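Local atomic coordinates of 30S ribosomal protein S6 (Thermotoga maritima, PDB entry 1VMB), a protein that probably binds 16S ribosomal RNA together with protein bS18 as a component of the small ribosomal subunit. Residues S23-A28 / T79-R84. Residues are numbered along the deposited sequence; the frame is centred on the assembly and turned at random.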
loop_
_atom_site.group_PDB
_atom_site.type_symbol
_atom_site.label_atom_id
_atom_site.label_comp_id
_atom_site.label_asym_id
_atom_site.label_seq_id
_atom_site.Cartn_x
_atom_site.Cartn_y
_atom_site.Cartn_z
ATOM N N SER A 23 2.087 0.701 3.240
ATOM C CA SER A 23 1.918 1.335 1.932
ATOM C C SER A 23 0.473 1.599 1.702
ATOM O O SER A 23 -0.344 0.663 1.718
ATOM C CB SER A 23 2.460 0.450 0.788
ATOM O OG SER A 23 2.539 1.200 -0.420
ATOM N N MET A 24 0.139 2.882 1.519
ATOM C CA MET A 24 -1.238 3.322 1.281
ATOM C C MET A 24 -1.287 3.693 -0.169
ATOM O O MET A 24 -0.407 4.442 -0.658
ATOM C CB MET A 24 -1.620 4.539 2.140
ATOM C CG MET A 24 -3.083 4.985 1.967
ATOM S SD MET A 24 -3.467 6.558 2.751
ATOM C CE MET A 24 -3.272 7.587 1.317
ATOM N N PHE A 25 -2.302 3.205 -0.873
ATOM C CA PHE A 25 -2.493 3.588 -2.261
ATOM C C PHE A 25 -3.968 3.917 -2.538
ATOM O O PHE A 25 -4.846 3.306 -1.913
ATOM C CB PHE A 25 -1.965 2.528 -3.218
ATOM C CG PHE A 25 -2.576 1.148 -3.037
ATOM C CD1 PHE A 25 -2.127 0.251 -2.053
ATOM C CD2 PHE A 25 -3.573 0.716 -3.872
ATOM C CE1 PHE A 25 -2.692 -0.959 -1.931
ATOM C CE2 PHE A 25 -4.150 -0.517 -3.733
ATOM C CZ PHE A 25 -3.704 -1.371 -2.760
ATOM N N ILE A 26 -4.231 4.862 -3.458
ATOM C CA ILE A 26 -5.588 5.342 -3.719
ATOM C C ILE A 26 -5.886 5.109 -5.203
ATOM O O ILE A 26 -5.147 5.557 -6.046
ATOM C CB ILE A 26 -5.687 6.863 -3.388
ATOM C CG1 ILE A 26 -5.266 7.103 -1.938
ATOM C CG2 ILE A 26 -7.048 7.416 -3.660
ATOM C CD1 ILE A 26 -5.191 8.534 -1.519
ATOM N N ILE A 27 -6.970 4.416 -5.494
ATOM C CA ILE A 27 -7.400 4.109 -6.828
ATOM C C ILE A 27 -8.456 5.125 -7.238
ATOM O O ILE A 27 -9.384 5.529 -6.453
ATOM C CB ILE A 27 -7.935 2.640 -6.913
ATOM C CG1 ILE A 27 -6.878 1.606 -6.425
ATOM C CG2 ILE A 27 -8.417 2.364 -8.319
ATOM C CD1 ILE A 27 -7.421 0.180 -6.231
ATOM N N ALA A 28 -8.322 5.551 -8.486
ATOM C CA ALA A 28 -9.235 6.477 -9.090
ATOM C C ALA A 28 -10.669 5.983 -8.995
ATOM O O ALA A 28 -10.979 4.773 -9.188
ATOM C CB ALA A 28 -8.872 6.688 -10.540
ATOM N N THR A 79 -6.651 2.002 0.221
ATOM C CA THR A 79 -6.225 0.759 0.803
ATOM C C THR A 79 -4.901 1.000 1.491
ATOM O O THR A 79 -4.098 1.739 0.957
ATOM C CB THR A 79 -6.023 -0.290 -0.266
ATOM O OG1 THR A 79 -7.209 -0.463 -1.032
ATOM C CG2 THR A 79 -5.760 -1.590 0.349
ATOM N N VAL A 80 -4.693 0.382 2.670
ATOM C CA VAL A 80 -3.345 0.371 3.290
ATOM C C VAL A 80 -2.927 -1.074 3.489
ATOM O O VAL A 80 -3.764 -1.888 3.953
ATOM C CB VAL A 80 -3.314 1.060 4.610
ATOM C CG1 VAL A 80 -1.857 1.210 5.079
ATOM C CG2 VAL A 80 -3.964 2.447 4.550
ATOM N N ILE A 81 -1.681 -1.415 3.176
ATOM C CA ILE A 81 -1.182 -2.769 3.358
ATOM C C ILE A 81 -0.004 -2.655 4.298
ATOM O O ILE A 81 0.853 -1.817 4.023
ATOM C CB ILE A 81 -0.734 -3.411 2.030
ATOM C CG1 ILE A 81 -1.939 -3.591 1.119
ATOM C CG2 ILE A 81 -0.088 -4.739 2.281
ATOM C CD1 ILE A 81 -1.567 -4.044 -0.297
ATOM N N TYR A 82 -0.004 -3.452 5.357
ATOM C CA TYR A 82 1.081 -3.538 6.307
ATOM C C TYR A 82 1.844 -4.791 6.016
ATOM O O TYR A 82 1.239 -5.870 5.929
ATOM C CB TYR A 82 0.555 -3.572 7.727
ATOM C CG TYR A 82 -0.230 -2.310 8.063
ATOM C CD1 TYR A 82 0.397 -1.186 8.561
ATOM C CD2 TYR A 82 -1.577 -2.242 7.799
ATOM C CE1 TYR A 82 -0.351 0.011 8.857
ATOM C CE2 TYR A 82 -2.344 -1.081 8.103
ATOM C CZ TYR A 82 -1.718 0.036 8.619
ATOM O OH TYR A 82 -2.487 1.182 8.894
ATOM N N PHE A 83 3.152 -4.654 5.837
ATOM C CA PHE A 83 3.980 -5.817 5.499
ATOM C C PHE A 83 5.379 -5.740 6.108
ATOM O O PHE A 83 5.824 -4.702 6.570
ATOM C CB PHE A 83 4.076 -6.018 3.978
ATOM C CG PHE A 83 4.797 -4.914 3.250
ATOM C CD1 PHE A 83 4.111 -3.797 2.848
ATOM C CD2 PHE A 83 6.143 -5.029 2.895
ATOM C CE1 PHE A 83 4.736 -2.794 2.119
ATOM C CE2 PHE A 83 6.774 -3.993 2.168
ATOM C CZ PHE A 83 6.077 -2.887 1.810
ATOM N N ARG A 84 6.094 -6.846 6.069
ATOM C CA ARG A 84 7.477 -6.875 6.616
ATOM C C ARG A 84 8.368 -7.473 5.543
ATOM O O ARG A 84 7.974 -8.385 4.805
ATOM C CB ARG A 84 7.587 -7.631 7.953
ATOM C CG ARG A 84 6.985 -8.938 8.027
ATOM C CD ARG A 84 6.729 -9.470 9.479
ATOM N NE ARG A 84 6.161 -8.425 10.316
ATOM C CZ ARG A 84 5.537 -8.639 11.461
ATOM N NH1 ARG A 84 5.341 -9.885 11.911
ATOM N NH2 ARG A 84 5.065 -7.609 12.148
HETATM O O HOH W 1 -6.843 1.404 -3.061
#
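The ring of Phe25 lies against the side chain of Thr79, its directly paired residue on the neighbouring antiparallel strand. Thr79 CB sits over one ring face, displaced toward the rim, 3.9 Å from the centroid and 25° off the normal, which qualifies as a CH-pi contact. Phe25 CZ makes the nearest approach of the ring, 3.6 Å from Thr79 CB, and Thr79 CG2 also packs on CZ and CE1. With chi1 at 57°, Phe25 CG stands between the backbone N and carbonyl carbon, and the two side chains run side by side in the same direction. At the ring edge, near its plane, Phe25 CE1 meets Ile81 CD1 at 3.7 Å, the two side chains crossing at a slant. On the same face of the sheet, Ser23 CB touches the edge of the Phe83 ring, while Ser23 OG is hydrogen-bonded to Tyr97 OH and Thr108 OG1. The reverse face carries Met24 and Val80, a non-hydrogen-bonded pair in which Met24 CG meets Val80 CG2 at 3.7 Å.

Two reciprocal backbone pairs fix this register: Ser23 with Ile81, and Phe25 with Thr79, whose Phe25 N to Thr79 O bond is 3.0 Å. One water donates to Phe25 O and accepts from Thr79 OG1 at 2.8 Å, linking main chain to hydroxyl. An alanine in place of Phe25 would probably leave a gap beside Thr79 CB and Ile81 CD1, taking away their aromatic partner.

These are the two central strands of the four-stranded sheet of S6, whose two helices 33-51 and 91-98 complete a ferredoxin-like fold; Val40 and Val43 of the former touch Thr79 and Ile81. The chemistry thus implies a division of labour: backbone bonds set the strand pairing, apolar and CH-pi contacts join side chains on the helix-facing side, Met24 on Val80 adds one on the reverse, and the buried threonine hydroxyl is satisfied by the water that also bonds to Phe25 O.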